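Putative cytochrome P450 154A1 (Streptomyces coelicolor, PDB 1ODO) is a putative cytochrome P450, a haem protein that binds iron protoporphyrin IX and is seen here with 4-phenyl-1H-imidazole. Local coordinates at residues A[292-297]-A[314-319]; A[63-68]-A[296-301]; A[34-39]-A[76-81]. All blocks are in the same frame, centred on the assembly; numbering follows the deposited sequence.

All three contacts reach the six-stranded mixed sheet of the P450 fold. Interaction 1 lies deepest: two neighbouring strands joined by backbone hydrogen bonds, with a haem propionate held by the side chains of both segments. Interaction 2 leaves the far end of the same strand 292-297, where Y296 and V298 meet the end of helix 62-65 by ring packing and a water bridge, its W66-Y296 pair buried, its H65-V298 pair partly exposed. Interaction 3 sits at the hairpin of strands 30-35 and 38-43 and relies on one indole hydrogen bond amid apolar contacts. W66 touches L294, P314 and V38, joining the three.

Interaction 1 (A[292-297]-A[314-319]); sequences LPLRYA and PILASY. With HEM (protoporphyrin IX containing Fe), chain B.
L292 CB packs obliquely on the Y319 ring, 3.8 Å from CE1, while its CG, anti to the backbone N (chi1 -160°), turns toward the haem. The backbones form an antiparallel pair: L292 N donates to A317 O at 2.8 Å, and R295 and I315 exchange two bonds, the shorter running from I315 N to R295 O at 2.6 Å. Between L292 and R295 the register slips by one residue, a beta bulge in the stretch that holds the cis peptide before L294. A water bridges this irregular part, donating to L292 O and I315 O and accepting from A317 N and R295 NH1.

R295, extended from CG to NE, brings its guanidinium edge to a haem propionate: NH1 meets O1D at 2.8 Å and NH2 meets O2D at 2.9 Å. Y319 OH donates to the same O1D at 2.5 Å, so two groups grip one oxygen; the guanidinium would be expected to offset the propionate charge. L294 lies side by side with P314, pointing the same way, CD2 to CB 3.7 Å. Strand 38-43 flanks 314-317 on its other side, S59 pairs with Y296, V82 of helix 80-83 touches L294, and L49 of helix 46-52 packs on A317 and Y319.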
loop_
_atom_site.group_PDB
_atom_site.type_symbol
_atom_site.label_atom_id
_atom_site.label_comp_id
_atom_site.label_asym_id
_atom_site.label_seq_id
_atom_site.Cartn_x
_atom_site.Cartn_y
_atom_site.Cartn_z
ATOM N N LEU A 292 8.088 -3.582 -3.694
ATOM C CA LEU A 292 8.422 -2.282 -3.125
ATOM C C LEU A 292 9.736 -1.677 -3.606
ATOM O O LEU A 292 10.811 -2.108 -3.208
ATOM C CB LEU A 292 8.441 -2.390 -1.590
ATOM C CG LEU A 292 8.319 -1.135 -0.708
ATOM C CD1 LEU A 292 9.553 -0.245 -0.842
ATOM C CD2 LEU A 292 7.058 -0.375 -1.097
ATOM N N PRO A 293 9.663 -0.677 -4.492
ATOM C CA PRO A 293 10.886 -0.034 -4.984
ATOM C C PRO A 293 11.247 1.060 -3.968
ATOM O O PRO A 293 10.371 1.807 -3.542
ATOM C CB PRO A 293 10.452 0.541 -6.326
ATOM C CG PRO A 293 9.033 0.914 -6.079
ATOM C CD PRO A 293 8.485 -0.244 -5.268
ATOM N N LEU A 294 12.504 1.149 -3.544
ATOM C CA LEU A 294 13.584 0.277 -3.976
ATOM C C LEU A 294 14.645 0.389 -2.876
ATOM O O LEU A 294 14.641 1.349 -2.104
ATOM C CB LEU A 294 14.149 0.785 -5.308
ATOM C CG LEU A 294 15.037 -0.127 -6.156
ATOM C CD1 LEU A 294 14.258 -1.377 -6.554
ATOM C CD2 LEU A 294 15.497 0.636 -7.406
ATOM N N ARG A 295 15.532 -0.595 -2.788
ATOM C CA ARG A 295 16.585 -0.577 -1.780
ATOM C C ARG A 295 17.920 -0.797 -2.475
ATOM O O ARG A 295 17.952 -1.243 -3.620
ATOM C CB ARG A 295 16.340 -1.653 -0.721
ATOM C CG ARG A 295 15.323 -1.229 0.336
ATOM C CD ARG A 295 15.102 -2.332 1.363
ATOM N NE ARG A 295 14.378 -1.862 2.543
ATOM C CZ ARG A 295 13.067 -1.641 2.596
ATOM N NH1 ARG A 295 12.299 -1.842 1.531
ATOM N NH2 ARG A 295 12.520 -1.223 3.728
ATOM N N TYR A 296 19.014 -0.486 -1.791
ATOM C CA TYR A 296 20.341 -0.652 -2.375
ATOM C C TYR A 296 21.332 -1.257 -1.393
ATOM O O TYR A 296 21.231 -1.053 -0.187
ATOM C CB TYR A 296 20.858 0.708 -2.861
ATOM C CG TYR A 296 19.738 1.572 -3.382
ATOM C CD1 TYR A 296 19.080 2.473 -2.544
ATOM C CD2 TYR A 296 19.238 1.384 -4.671
ATOM C CE1 TYR A 296 17.940 3.157 -2.974
ATOM C CE2 TYR A 296 18.104 2.056 -5.108
ATOM C CZ TYR A 296 17.457 2.935 -4.258
ATOM O OH TYR A 296 16.302 3.555 -4.680
ATOM N N ALA A 297 22.291 -2.006 -1.922
ATOM C CA ALA A 297 23.300 -2.632 -1.085
ATOM C C ALA A 297 24.375 -1.602 -0.757
ATOM O O ALA A 297 24.991 -1.027 -1.656
ATOM C CB ALA A 297 23.914 -3.825 -1.810
ATOM N N PRO A 314 20.505 -2.472 -6.900
ATOM C CA PRO A 314 19.172 -2.349 -6.296
ATOM C C PRO A 314 18.579 -3.658 -5.804
ATOM O O PRO A 314 18.911 -4.737 -6.298
ATOM C CB PRO A 314 18.324 -1.736 -7.419
ATOM C CG PRO A 314 19.335 -1.151 -8.370
ATOM C CD PRO A 314 20.440 -2.164 -8.336
ATOM N N ILE A 315 17.671 -3.531 -4.840
ATOM C CA ILE A 315 16.990 -4.670 -4.235
ATOM C C ILE A 315 15.496 -4.373 -4.205
ATOM O O ILE A 315 15.069 -3.369 -3.633
ATOM C CB ILE A 315 17.482 -4.894 -2.795
ATOM C CG1 ILE A 315 18.967 -5.258 -2.812
ATOM C CG2 ILE A 315 16.645 -5.978 -2.112
ATOM C CD1 ILE A 315 19.618 -5.264 -1.439
ATOM N N LEU A 316 14.712 -5.245 -4.827
ATOM C CA LEU A 316 13.262 -5.087 -4.881
ATOM C C LEU A 316 12.563 -6.107 -3.984
ATOM O O LEU A 316 12.611 -7.303 -4.246
ATOM C CB LEU A 316 12.776 -5.274 -6.321
ATOM C CG LEU A 316 11.275 -5.101 -6.572
ATOM C CD1 LEU A 316 10.914 -3.616 -6.563
ATOM C CD2 LEU A 316 10.921 -5.729 -7.916
ATOM N N ALA A 317 11.912 -5.636 -2.928
ATOM C CA ALA A 317 11.214 -6.540 -2.021
ATOM C C ALA A 317 9.916 -6.981 -2.691
ATOM O O ALA A 317 9.039 -6.157 -2.950
ATOM C CB ALA A 317 10.917 -5.835 -0.699
ATOM N N SER A 318 9.809 -8.274 -2.985
ATOM C CA SER A 318 8.615 -8.827 -3.630
ATOM C C SER A 318 7.756 -9.522 -2.574
ATOM O O SER A 318 7.731 -10.749 -2.462
ATOM C CB SER A 318 9.036 -9.800 -4.737
ATOM O OG SER A 318 9.701 -9.099 -5.780
ATOM N N TYR A 319 7.046 -8.698 -1.808
ATOM C CA TYR A 319 6.171 -9.140 -0.728
ATOM C C TYR A 319 5.059 -10.130 -1.035
ATOM O O TYR A 319 4.861 -11.091 -0.284
ATOM C CB TYR A 319 5.575 -7.905 -0.055
ATOM C CG TYR A 319 6.613 -7.031 0.609
ATOM C CD1 TYR A 319 6.515 -5.642 0.561
ATOM C CD2 TYR A 319 7.674 -7.592 1.319
ATOM C CE1 TYR A 319 7.448 -4.831 1.207
ATOM C CE2 TYR A 319 8.612 -6.791 1.972
ATOM C CZ TYR A 319 8.488 -5.412 1.911
ATOM O OH TYR A 319 9.405 -4.614 2.558
HETATM C CHA HEM B . 5.345 2.156 4.196
HETATM C CHB HEM B . 1.794 5.034 5.710
HETATM C CHC HEM B . -1.462 1.712 4.413
HETATM C CHD HEM B . 2.092 -1.137 2.887
HETATM C C1A HEM B . 4.687 3.232 4.739
HETATM C C2A HEM B . 5.305 4.448 5.259
HETATM C C3A HEM B . 4.317 5.252 5.675
HETATM C C4A HEM B . 3.054 4.568 5.438
HETATM C CMA HEM B . 4.443 6.656 6.295
HETATM C CAA HEM B . 6.827 4.705 5.292
HETATM C CBA HEM B . 7.462 4.065 6.540
HETATM C CGA HEM B . 8.974 4.242 6.674
HETATM O O1A HEM B . 9.638 4.223 5.578
HETATM O O2A HEM B . 9.449 4.381 7.799
HETATM C C1B HEM B . 0.602 4.396 5.486
HETATM C C2B HEM B . -0.700 4.961 5.793
HETATM C C3B HEM B . -1.625 4.027 5.430
HETATM C C4B HEM B . -0.909 2.889 4.900
HETATM C CMB HEM B . -0.930 6.356 6.409
HETATM C CAB HEM B . -3.162 4.096 5.529
HETATM C CBB HEM B . -3.704 4.157 6.966
HETATM C C1C HEM B . -0.765 0.634 3.888
HETATM C C2C HEM B . -1.403 -0.588 3.372
HETATM C C3C HEM B . -0.405 -1.389 2.937
HETATM C C4C HEM B . 0.836 -0.682 3.184
HETATM C CMC HEM B . -2.947 -0.814 3.365
HETATM C CAC HEM B . -0.441 -2.795 2.281
HETATM C CBC HEM B . -1.332 -3.850 2.947
HETATM C C1D HEM B . 3.286 -0.505 3.096
HETATM C C2D HEM B . 4.588 -1.026 2.746
HETATM C C3D HEM B . 5.506 -0.098 3.104
HETATM C C4D HEM B . 4.777 1.002 3.695
HETATM C CMD HEM B . 4.830 -2.390 2.070
HETATM C CAD HEM B . 7.024 -0.196 2.888
HETATM C CBD HEM B . 7.807 -1.206 3.734
HETATM C CGD HEM B . 9.247 -1.139 3.272
HETATM O O1D HEM B . 9.712 -2.093 2.636
HETATM O O2D HEM B . 9.867 -0.082 3.532
HETATM N NA HEM B . 3.322 3.333 4.870
HETATM N NB HEM B . 0.449 3.129 4.933
HETATM N NC HEM B . 0.600 0.546 3.767
HETATM N ND HEM B . 3.411 0.753 3.678
HETATM FE FE HEM B . 1.958 1.924 4.318
HETATM O O HOH W 1 12.890 -2.806 -1.543
#

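Interaction 2 (A[63-68]-A[296-301]); sequences RAHWPA and YAVTDI
W66 and Y296 pack with nearly parallel rings where helix 62-65 ends against the outer part of the mixed sheet of the P450 fold. This is an offset stack with little overlap: the planes differ by 18°, and the indole five-membered ring lies 4.6 Å from the phenol ring, centroid to centroid. Y296 CE2 stands over the indole face, 3.4 Å from both W66 CD2 and W66 CE3. Beside the stack, W66 CB makes a CH-pi contact over the Y296 face, 3.8 Å from its centroid. W66 CG is anti to the backbone N (chi1 -170°), which places it 3.5 Å from Y296 CD2. W66 is also the first residue past the helix to leave helical angles.

One residue earlier, H65 presents its imidazole face to V298. The methyl CG2 stands 4.0 Å from the ring centroid, almost on the ring normal, and A64 CB covers the opposite face, so the imidazole is sandwiched between two methyl groups. The second branch, V298 CG1, lies on the same side of the ring as CG2, displaced outward, 4.0 Å from H65 ND1 and CE1.

Further out, A68 CB packs on the indole face turned from Y296, and V72 of helix 69-72 also touches W66. Y91 meets the H65 ring edge-to-face, while S59 of strand 58-59 touches both H65 and V298. The polar link between the segments is a water: it donates to H65 O at 2.7 Å and to A297 O at 2.8 Å.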
loop_
_atom_site.group_PDB
_atom_site.type_symbol
_atom_site.label_atom_id
_atom_site.label_comp_id
_atom_site.label_asym_id
_atom_site.label_seq_id
_atom_site.Cartn_x
_atom_site.Cartn_y
_atom_site.Cartn_z
ATOM N N ARG A 63 20.055 8.603 -3.031
ATOM C CA ARG A 63 20.995 9.706 -3.144
ATOM C C ARG A 63 22.352 9.333 -2.551
ATOM O O ARG A 63 23.396 9.614 -3.137
ATOM C CB ARG A 63 20.417 10.924 -2.423
ATOM C CG ARG A 63 21.126 12.228 -2.694
ATOM C CD ARG A 63 20.255 13.417 -2.283
ATOM N NE ARG A 63 19.041 13.533 -3.094
ATOM C CZ ARG A 63 17.910 12.870 -2.869
ATOM N NH1 ARG A 63 17.817 12.031 -1.849
ATOM N NH2 ARG A 63 16.865 13.049 -3.671
ATOM N N ALA A 64 22.336 8.673 -1.401
ATOM C CA ALA A 64 23.576 8.281 -0.754
ATOM C C ALA A 64 24.135 6.913 -1.130
ATOM O O ALA A 64 25.356 6.738 -1.191
ATOM C CB ALA A 64 23.399 8.348 0.764
ATOM N N HIS A 65 23.260 5.950 -1.411
ATOM C CA HIS A 65 23.733 4.614 -1.750
ATOM C C HIS A 65 23.491 3.997 -3.129
ATOM O O HIS A 65 23.813 2.825 -3.337
ATOM C CB HIS A 65 23.228 3.657 -0.665
ATOM C CG HIS A 65 23.567 4.098 0.727
ATOM N ND1 HIS A 65 24.866 4.254 1.165
ATOM C CD2 HIS A 65 22.777 4.432 1.774
ATOM C CE1 HIS A 65 24.860 4.662 2.422
ATOM N NE2 HIS A 65 23.604 4.779 2.815
ATOM N N TRP A 66 22.933 4.754 -4.069
ATOM C CA TRP A 66 22.689 4.213 -5.408
ATOM C C TRP A 66 23.445 5.072 -6.425
ATOM O O TRP A 66 22.984 6.141 -6.816
ATOM C CB TRP A 66 21.191 4.207 -5.731
ATOM C CG TRP A 66 20.845 3.454 -6.995
ATOM C CD1 TRP A 66 21.607 2.500 -7.617
ATOM C CD2 TRP A 66 19.615 3.523 -7.730
ATOM N NE1 TRP A 66 20.926 1.972 -8.686
ATOM C CE2 TRP A 66 19.701 2.579 -8.778
ATOM C CE3 TRP A 66 18.448 4.287 -7.600
ATOM C CZ2 TRP A 66 18.661 2.378 -9.693
ATOM C CZ3 TRP A 66 17.412 4.088 -8.510
ATOM C CH2 TRP A 66 17.527 3.138 -9.544
ATOM N N PRO A 67 24.628 4.608 -6.858
ATOM C CA PRO A 67 25.464 5.328 -7.825
ATOM C C PRO A 67 24.755 5.728 -9.116
ATOM O O PRO A 67 25.056 6.773 -9.698
ATOM C CB PRO A 67 26.614 4.354 -8.074
ATOM C CG PRO A 67 26.755 3.673 -6.744
ATOM C CD PRO A 67 25.310 3.387 -6.387
ATOM N N ALA A 68 23.808 4.905 -9.556
ATOM C CA ALA A 68 23.070 5.184 -10.785
ATOM C C ALA A 68 21.919 6.174 -10.625
ATOM O O ALA A 68 21.312 6.577 -11.618
ATOM C CB ALA A 68 22.541 3.878 -11.372
ATOM N N TYR A 296 19.014 -0.486 -1.791
ATOM C CA TYR A 296 20.341 -0.652 -2.375
ATOM C C TYR A 296 21.332 -1.257 -1.393
ATOM O O TYR A 296 21.231 -1.053 -0.187
ATOM C CB TYR A 296 20.858 0.708 -2.861
ATOM C CG TYR A 296 19.738 1.572 -3.382
ATOM C CD1 TYR A 296 19.080 2.473 -2.544
ATOM C CD2 TYR A 296 19.238 1.384 -4.671
ATOM C CE1 TYR A 296 17.940 3.157 -2.974
ATOM C CE2 TYR A 296 18.104 2.056 -5.108
ATOM C CZ TYR A 296 17.457 2.935 -4.258
ATOM O OH TYR A 296 16.302 3.555 -4.680
ATOM N N ALA A 297 22.291 -2.006 -1.922
ATOM C CA ALA A 297 23.300 -2.632 -1.085
ATOM C C ALA A 297 24.375 -1.602 -0.757
ATOM O O ALA A 297 24.991 -1.027 -1.656
ATOM C CB ALA A 297 23.914 -3.825 -1.810
ATOM N N VAL A 298 24.587 -1.362 0.531
ATOM C CA VAL A 298 25.593 -0.399 0.970
ATOM C C VAL A 298 26.976 -1.015 0.783
ATOM O O VAL A 298 27.971 -0.308 0.607
ATOM C CB VAL A 298 25.383 -0.031 2.450
ATOM C CG1 VAL A 298 26.432 0.982 2.893
ATOM C CG2 VAL A 298 23.977 0.530 2.644
ATOM N N THR A 299 27.020 -2.343 0.813
ATOM C CA THR A 299 28.262 -3.090 0.644
ATOM C C THR A 299 27.887 -4.415 -0.019
ATOM O O THR A 299 26.706 -4.739 -0.124
ATOM C CB THR A 299 28.933 -3.374 2.006
ATOM O OG1 THR A 299 30.235 -3.933 1.793
ATOM C CG2 THR A 299 28.094 -4.351 2.820
ATOM N N ASP A 300 28.875 -5.174 -0.480
ATOM C CA ASP A 300 28.584 -6.454 -1.120
ATOM C C ASP A 300 27.824 -7.335 -0.132
ATOM O O ASP A 300 28.146 -7.360 1.058
ATOM C CB ASP A 300 29.874 -7.176 -1.519
ATOM C CG ASP A 300 30.517 -6.602 -2.773
ATOM O OD1 ASP A 300 29.962 -5.661 -3.382
ATOM O OD2 ASP A 300 31.592 -7.111 -3.152
ATOM N N ILE A 301 26.824 -8.055 -0.631
ATOM C CA ILE A 301 26.022 -8.944 0.201
ATOM C C ILE A 301 25.961 -10.330 -0.441
ATOM O O ILE A 301 25.621 -10.463 -1.615
ATOM C CB ILE A 301 24.579 -8.412 0.365
ATOM C CG1 ILE A 301 24.605 -7.043 1.048
ATOM C CG2 ILE A 301 23.745 -9.411 1.170
ATOM C CD1 ILE A 301 23.250 -6.363 1.120
HETATM O O HOH W 2 25.905 1.617 -2.153
#

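Interaction 3 (A[34-39]-A[76-81]); sequences DVLGVQ and WPLALW. With PIM (4-phenyl-1H-imidazole), chain C.
The type I' turn from V35 to V38, which closes the hairpin of strands 30-35 and 38-43, receives the indole of W76. Its NE1 donates to V35 O at 2.8 Å, close to the indole plane, with an N-H...O angle of 150°. V35 O also accepts from V38 N, so one carbonyl serves both the hairpin and the incoming side chain.

V38 CG2 lies over the indole, 3.3 Å from the centroid of the five-membered ring and nearly on its normal, a close CH-pi contact. L78 CB lies over the centre of the opposite face. In this P450 fold the hairpin belongs to the mixed sheet, and 76-81 leads into helix 80-83; L294 of strand 292-297 also touches W76.

L36 sends CD2 to L78 CG at 3.9 Å and to P77 CB, while V35 CG1 meets L78 CD1 at 3.8 Å. D34 braces the turn through an Asx motif, OD2 accepting from G37 N at 2.9 Å, and its OD1 accepts from Q39 NE2. Beyond, W81 sets its ring face toward the phenyl of 4-phenyl-1H-imidazole, CZ3 to C10 3.6 Å, and its NE1 is hydrogen-bonded to V174 O.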
loop_
_atom_site.group_PDB
_atom_site.type_symbol
_atom_site.label_atom_id
_atom_site.label_comp_id
_atom_site.label_asym_id
_atom_site.label_seq_id
_atom_site.Cartn_x
_atom_site.Cartn_y
_atom_site.Cartn_z
ATOM N N ASP A 34 13.815 -6.859 -14.261
ATOM C CA ASP A 34 13.775 -5.542 -14.870
ATOM C C ASP A 34 12.461 -4.892 -14.455
ATOM O O ASP A 34 11.386 -5.456 -14.665
ATOM C CB ASP A 34 13.838 -5.646 -16.395
ATOM C CG ASP A 34 13.707 -4.298 -17.071
ATOM O OD1 ASP A 34 14.712 -3.808 -17.626
ATOM O OD2 ASP A 34 12.597 -3.723 -17.034
ATOM N N VAL A 35 12.555 -3.716 -13.847
ATOM C CA VAL A 35 11.374 -2.982 -13.400
ATOM C C VAL A 35 11.339 -1.681 -14.195
ATOM O O VAL A 35 11.992 -0.703 -13.834
ATOM C CB VAL A 35 11.451 -2.664 -11.889
ATOM C CG1 VAL A 35 10.188 -1.931 -11.435
ATOM C CG2 VAL A 35 11.627 -3.951 -11.104
ATOM N N LEU A 36 10.593 -1.693 -15.294
ATOM C CA LEU A 36 10.465 -0.527 -16.159
ATOM C C LEU A 36 11.814 0.056 -16.591
ATOM O O LEU A 36 12.006 1.274 -16.597
ATOM C CB LEU A 36 9.607 0.549 -15.478
ATOM C CG LEU A 36 8.090 0.315 -15.565
ATOM C CD1 LEU A 36 7.684 -0.874 -14.702
ATOM C CD2 LEU A 36 7.354 1.567 -15.112
ATOM N N GLY A 37 12.752 -0.817 -16.950
ATOM C CA GLY A 37 14.058 -0.345 -17.382
ATOM C C GLY A 37 15.175 -0.370 -16.355
ATOM O O GLY A 37 16.341 -0.197 -16.709
ATOM N N VAL A 38 14.832 -0.560 -15.086
ATOM C CA VAL A 38 15.844 -0.605 -14.031
ATOM C C VAL A 38 15.983 -2.051 -13.569
ATOM O O VAL A 38 14.989 -2.688 -13.219
ATOM C CB VAL A 38 15.451 0.280 -12.820
ATOM C CG1 VAL A 38 16.349 -0.032 -11.626
ATOM C CG2 VAL A 38 15.578 1.757 -13.195
ATOM N N GLN A 39 17.207 -2.572 -13.586
ATOM C CA GLN A 39 17.439 -3.949 -13.163
ATOM C C GLN A 39 17.731 -4.003 -11.671
ATOM O O GLN A 39 18.492 -3.192 -11.140
ATOM C CB GLN A 39 18.598 -4.572 -13.943
ATOM C CG GLN A 39 18.339 -4.721 -15.438
ATOM C CD GLN A 39 18.416 -3.403 -16.181
ATOM O OE1 GLN A 39 19.461 -2.755 -16.208
ATOM N NE2 GLN A 39 17.307 -3.000 -16.793
ATOM N N TRP A 76 13.723 7.137 -15.659
ATOM C CA TRP A 76 12.846 6.126 -15.075
ATOM C C TRP A 76 11.460 6.652 -14.708
ATOM O O TRP A 76 11.329 7.628 -13.969
ATOM C CB TRP A 76 13.513 5.530 -13.839
ATOM C CG TRP A 76 12.950 4.214 -13.390
ATOM C CD1 TRP A 76 12.527 3.187 -14.184
ATOM C CD2 TRP A 76 12.894 3.729 -12.043
ATOM N NE1 TRP A 76 12.218 2.086 -13.416
ATOM C CE2 TRP A 76 12.437 2.392 -12.098
ATOM C CE3 TRP A 76 13.192 4.292 -10.794
ATOM C CZ2 TRP A 76 12.275 1.606 -10.952
ATOM C CZ3 TRP A 76 13.030 3.509 -9.652
ATOM C CH2 TRP A 76 12.576 2.182 -9.740
ATOM N N PRO A 77 10.405 6.003 -15.226
ATOM C CA PRO A 77 9.029 6.418 -14.937
ATOM C C PRO A 77 8.672 6.314 -13.455
ATOM O O PRO A 77 7.738 6.965 -12.997
ATOM C CB PRO A 77 8.194 5.471 -15.799
ATOM C CG PRO A 77 9.093 5.207 -16.975
ATOM C CD PRO A 77 10.432 4.988 -16.296
ATOM N N LEU A 78 9.412 5.494 -12.708
ATOM C CA LEU A 78 9.145 5.325 -11.278
ATOM C C LEU A 78 10.064 6.160 -10.392
ATOM O O LEU A 78 10.163 5.916 -9.190
ATOM C CB LEU A 78 9.285 3.850 -10.884
ATOM C CG LEU A 78 8.394 2.841 -11.617
ATOM C CD1 LEU A 78 8.544 1.473 -10.970
ATOM C CD2 LEU A 78 6.946 3.293 -11.558
ATOM N N ALA A 79 10.719 7.156 -10.984
ATOM C CA ALA A 79 11.635 8.025 -10.252
ATOM C C ALA A 79 11.102 8.598 -8.940
ATOM O O ALA A 79 11.836 8.681 -7.956
ATOM C CB ALA A 79 12.099 9.166 -11.161
ATOM N N LEU A 80 9.833 8.992 -8.919
ATOM C CA LEU A 80 9.245 9.560 -7.708
ATOM C C LEU A 80 9.356 8.649 -6.484
ATOM O O LEU A 80 9.471 9.125 -5.354
ATOM C CB LEU A 80 7.775 9.913 -7.943
ATOM C CG LEU A 80 7.082 10.633 -6.780
ATOM C CD1 LEU A 80 7.737 11.994 -6.557
ATOM C CD2 LEU A 80 5.599 10.802 -7.081
ATOM N N TRP A 81 9.326 7.341 -6.708
ATOM C CA TRP A 81 9.423 6.394 -5.603
ATOM C C TRP A 81 10.765 6.429 -4.884
ATOM O O TRP A 81 10.857 6.041 -3.717
ATOM C CB TRP A 81 9.165 4.965 -6.097
ATOM C CG TRP A 81 7.727 4.687 -6.398
ATOM C CD1 TRP A 81 7.036 5.044 -7.519
ATOM C CD2 TRP A 81 6.788 4.030 -5.538
ATOM N NE1 TRP A 81 5.722 4.653 -7.411
ATOM C CE2 TRP A 81 5.543 4.029 -6.204
ATOM C CE3 TRP A 81 6.880 3.445 -4.267
ATOM C CZ2 TRP A 81 4.393 3.465 -5.641
ATOM C CZ3 TRP A 81 5.738 2.885 -3.707
ATOM C CH2 TRP A 81 4.508 2.901 -4.396
HETATM N N1 PIM C . 1.261 3.566 0.309
HETATM C C2 PIM C . 0.884 2.850 1.433
HETATM N N3 PIM C . 1.818 2.877 2.243
HETATM C C4 PIM C . 2.834 3.569 1.758
HETATM C C5 PIM C . 2.507 4.014 0.541
HETATM C C6 PIM C . 3.283 4.848 -0.443
HETATM C C7 PIM C . 2.554 5.681 -1.353
HETATM C C8 PIM C . 3.294 6.485 -2.301
HETATM C C9 PIM C . 4.710 6.418 -2.293
HETATM C C10 PIM C . 5.422 5.590 -1.386
HETATM C C11 PIM C . 4.663 4.809 -0.464
#